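Side-chain contacts in tumor necrosis factor receptor superfamily member 11B (Homo sapiens, PDB 3URF), which acts as a secreted decoy receptor that neutralises the cytokine RANKL and thereby restrains osteoclast formation, the present chain being its N-terminal cysteine-rich part: residues K22-P25 against G26-L29; A112-P115 against E116-T119. All blocks are in the same frame, centred on the assembly; numbering follows the deposited sequence.

How the contacts relate
Both contacts are tight reversals of the chain within cysteine-rich repeats, contact 1 in the first and contact 2 in the third. They do not touch: their centres lie about 35 Å apart along the elongated receptor, and their nearest atoms about 21 Å. Contact 1 is partly buried and leads into strand 27-31, which pairs with strand 40-43; contact 2 is a surface loop joining strands 107-111 and 120-123. A threonine hydroxyl is central to each, but its role is reversed: in contact 1 it donates to a backbone carbonyl, in contact 2 it accepts from two backbone N-H groups. Only contact 1 holds a disulfide cysteine, whereas contact 2 carries charged side chains.

Contact 1 of 2, residues K22-P25 against G26-L29; sequences KCPP and GTYL
The flat peptide group joining Pro24 to Pro25 turns its carbonyl edge toward Thr27, which holds it from two directions. Thr27 OG1 lies in the carbonyl plane and donates to a lone pair of Pro24 O at 2.9 Å, while Thr27 N, 27° out of that plane, gives a second bond to Pro24 O at 3.1 Å. The hydroxyl reaches the oxygen because OG1 sits between the backbone N and the carbonyl carbon of its own residue (chi1 79°). There it also rests against the ring of Pro24, with OG1 3.3 Å from Pro24 CD, and against Cys23, with OG1 3.4 Å from Cys23 CB. Trp53 and Cys41 also touch the Pro24 ring. The backbone forms a type II beta turn from Pro24 to Thr27, with Pro25 and Gly26 at its corners; the positive phi of Gly26 (105°) would drive a side chain into the carbonyl O of Pro25. Beyond the turn, Cys23 SG packs on the flank of Leu29, 3.7 Å from Leu29 CB, and forms a disulfide with Cys41 on the neighbouring strand 40-43. Replacing Thr27 with a valine would remove the hydroxyl and would probably leave Pro24 O with one bond from this turn, the carbonyl being freer to tilt. The chemistry thus joins a doubly gripped carbonyl to a covalent crosslink: the turn fixes the entry into strand 27-31, and the disulfide ties the chain just before it to the partner strand of the first cysteine-rich repeat.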
loop_
_atom_site.group_PDB
_atom_site.type_symbol
_atom_site.label_atom_id
_atom_site.label_comp_id
_atom_site.label_asym_id
_atom_site.label_seq_id
_atom_site.Cartn_x
_atom_site.Cartn_y
_atom_site.Cartn_z
ATOM N N LYS B 22 26.599 24.483 -29.131
ATOM C CA LYS B 22 25.958 23.631 -28.139
ATOM C C LYS B 22 26.618 23.831 -26.779
ATOM O O LYS B 22 27.730 24.359 -26.685
ATOM C CB LYS B 22 26.032 22.162 -28.557
ATOM C CG LYS B 22 24.887 21.717 -29.450
ATOM C CD LYS B 22 25.007 20.246 -29.787
ATOM C CE LYS B 22 23.640 19.616 -29.983
ATOM N NZ LYS B 22 23.694 18.126 -29.908
ATOM N N CYS B 23 25.927 23.423 -25.722
ATOM C CA CYS B 23 26.477 23.562 -24.388
ATOM C C CYS B 23 27.229 22.309 -23.998
ATOM O O CYS B 23 26.749 21.183 -24.177
ATOM C CB CYS B 23 25.386 23.898 -23.374
ATOM S SG CYS B 23 24.777 25.609 -23.469
ATOM N N PRO B 24 28.429 22.507 -23.462
ATOM C CA PRO B 24 29.320 21.433 -23.022
ATOM C C PRO B 24 28.766 20.659 -21.825
ATOM O O PRO B 24 27.980 21.190 -21.017
ATOM C CB PRO B 24 30.585 22.176 -22.579
ATOM C CG PRO B 24 30.386 23.621 -22.965
ATOM C CD PRO B 24 28.926 23.841 -23.097
ATOM N N PRO B 25 29.191 19.398 -21.704
ATOM C CA PRO B 25 28.908 18.628 -20.495
ATOM C C PRO B 25 29.359 19.475 -19.314
ATOM O O PRO B 25 30.431 20.067 -19.381
ATOM C CB PRO B 25 29.825 17.413 -20.636
ATOM C CG PRO B 25 30.090 17.294 -22.107
ATOM C CD PRO B 25 30.094 18.691 -22.628
ATOM N N GLY B 26 28.549 19.558 -18.266
ATOM C CA GLY B 26 28.917 20.319 -17.090
ATOM C C GLY B 26 28.171 21.633 -16.986
ATOM O O GLY B 26 28.288 22.361 -15.993
ATOM N N THR B 27 27.401 21.936 -18.020
ATOM C CA THR B 27 26.671 23.189 -18.082
ATOM C C THR B 27 25.227 22.976 -18.533
ATOM O O THR B 27 24.877 21.908 -19.049
ATOM C CB THR B 27 27.345 24.178 -19.067
ATOM O OG1 THR B 27 27.010 23.830 -20.417
ATOM C CG2 THR B 27 28.853 24.166 -18.894
ATOM N N TYR B 28 24.395 23.992 -18.320
ATOM C CA TYR B 28 23.083 24.055 -18.945
ATOM C C TYR B 28 23.032 25.275 -19.865
ATOM O O TYR B 28 23.960 26.091 -19.876
ATOM C CB TYR B 28 21.959 24.093 -17.908
ATOM C CG TYR B 28 21.823 25.389 -17.127
ATOM C CD1 TYR B 28 22.609 25.641 -15.998
ATOM C CD2 TYR B 28 20.883 26.343 -17.496
ATOM C CE1 TYR B 28 22.476 26.818 -15.280
ATOM C CE2 TYR B 28 20.742 27.525 -16.788
ATOM C CZ TYR B 28 21.539 27.760 -15.687
ATOM O OH TYR B 28 21.388 28.943 -14.997
ATOM N N LEU B 29 21.960 25.400 -20.640
ATOM C CA LEU B 29 21.838 26.507 -21.576
ATOM C C LEU B 29 21.040 27.674 -21.013
ATOM O O LEU B 29 19.856 27.530 -20.697
ATOM C CB LEU B 29 21.193 26.039 -22.871
ATOM C CG LEU B 29 21.034 27.132 -23.931
ATOM C CD1 LEU B 29 21.031 26.513 -25.308
ATOM C CD2 LEU B 29 19.778 27.983 -23.710
#

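Contact 2 of 2, residues A112-P115 against E116-T119; sequences AGTP and ERNT
Thr114 and Arg117 are joined in both directions across the loop. The backbone N of Thr114 donates a fairly straight bond (160°) to Arg117 O at 2.7 Å, and Arg117 N returns one to the hydroxyl, Thr114 OG1, also at 2.7 Å. The same oxygen takes a further N-H from Glu116, with Glu116 N 3.1 Å from Thr114 OG1, so two successive amides at the bend converge on one side-chain atom. What puts the hydroxyl there is its rotation about CA-CB, which sets OG1 between the backbone N and the carbonyl carbon (chi1 59°). Weaker contacts follow toward the open end of the loop: the alpha carbon of Gly113 makes C-H...O contacts with two carbonyls, lying 3.2 Å from Arg117 O and 3.4 Å from Asn118 O. The methyl of Thr119 leans over the same glycine. Next to it, Asn118 OD1 accepts the backbone N of Thr119 at 2.7 Å and also that of Arg101, anchoring this end to the preceding loop. At the tip, the bent side chain of Glu116 (chi2 83°) folds back across Pro115 and brings OE1 to 3.4 Å from Pro115 CD. Its other carboxylate oxygen approaches that of Glu85, which may raise the pKa of one of the two. The hydroxyl bond to Glu116 N defines an ST turn; combined with the Thr114-Arg117 backbone bond, it closes a hairpin-like reversal between strands 107-111 and 120-123 of the third TNF-receptor cysteine-rich repeat.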
loop_
_atom_site.group_PDB
_atom_site.type_symbol
_atom_site.label_atom_id
_atom_site.label_comp_id
_atom_site.label_asym_id
_atom_site.label_seq_id
_atom_site.Cartn_x
_atom_site.Cartn_y
_atom_site.Cartn_z
ATOM N N ALA B 112 30.324 -14.890 -16.750
ATOM C CA ALA B 112 30.811 -14.164 -15.586
ATOM C C ALA B 112 29.739 -13.271 -14.952
ATOM O O ALA B 112 29.234 -12.342 -15.590
ATOM C CB ALA B 112 32.042 -13.333 -15.961
ATOM N N GLY B 113 29.396 -13.555 -13.697
ATOM C CA GLY B 113 28.573 -12.647 -12.937
ATOM C C GLY B 113 29.258 -11.301 -12.984
ATOM O O GLY B 113 30.486 -11.222 -13.040
ATOM N N THR B 114 28.461 -10.243 -12.986
ATOM C CA THR B 114 28.976 -8.890 -13.025
ATOM C C THR B 114 28.300 -8.147 -11.898
ATOM O O THR B 114 27.533 -8.744 -11.140
ATOM C CB THR B 114 28.609 -8.203 -14.348
ATOM O OG1 THR B 114 27.180 -8.176 -14.495
ATOM C CG2 THR B 114 29.233 -8.938 -15.527
ATOM N N PRO B 115 28.573 -6.842 -11.776
ATOM C CA PRO B 115 27.861 -6.086 -10.741
ATOM C C PRO B 115 26.397 -5.941 -11.107
ATOM O O PRO B 115 25.609 -5.505 -10.261
ATOM C CB PRO B 115 28.534 -4.709 -10.764
ATOM C CG PRO B 115 29.843 -4.930 -11.441
ATOM C CD PRO B 115 29.628 -6.048 -12.419
ATOM N N GLU B 116 26.041 -6.297 -12.341
ATOM C CA GLU B 116 24.649 -6.190 -12.776
ATOM C C GLU B 116 23.993 -7.527 -13.078
ATOM O O GLU B 116 22.768 -7.610 -13.100
ATOM C CB GLU B 116 24.509 -5.273 -13.985
ATOM C CG GLU B 116 24.911 -3.820 -13.741
ATOM C CD GLU B 116 26.413 -3.591 -13.854
ATOM O OE1 GLU B 116 27.151 -4.555 -14.177
ATOM O OE2 GLU B 116 26.853 -2.444 -13.620
ATOM N N ARG B 117 24.784 -8.571 -13.313
ATOM C CA ARG B 117 24.190 -9.863 -13.662
ATOM C C ARG B 117 24.748 -11.010 -12.850
ATOM O O ARG B 117 25.920 -11.011 -12.467
ATOM C CB ARG B 117 24.329 -10.159 -15.152
ATOM C CG ARG B 117 23.416 -9.329 -16.032
ATOM C CD ARG B 117 24.037 -9.130 -17.410
ATOM N NE ARG B 117 23.145 -8.423 -18.328
ATOM C CZ ARG B 117 23.433 -8.152 -19.601
ATOM N NH1 ARG B 117 24.601 -8.521 -20.123
ATOM N NH2 ARG B 117 22.553 -7.505 -20.353
ATOM N N ASN B 118 23.894 -11.990 -12.580
ATOM C CA ASN B 118 24.323 -13.120 -11.781
ATOM C C ASN B 118 25.311 -13.921 -12.597
ATOM O O ASN B 118 25.429 -13.717 -13.807
ATOM C CB ASN B 118 23.136 -13.984 -11.366
ATOM C CG ASN B 118 23.402 -14.756 -10.089
ATOM O OD1 ASN B 118 24.551 -14.930 -9.688
ATOM N ND2 ASN B 118 22.343 -15.218 -9.441
ATOM N N THR B 119 26.052 -14.811 -11.955
ATOM C CA THR B 119 26.884 -15.709 -12.734
ATOM C C THR B 119 25.954 -16.797 -13.251
ATOM O O THR B 119 25.124 -17.329 -12.509
ATOM C CB THR B 119 28.091 -16.280 -11.940
ATOM O OG1 THR B 119 27.656 -17.298 -11.035
ATOM C CG2 THR B 119 28.771 -15.186 -11.149
#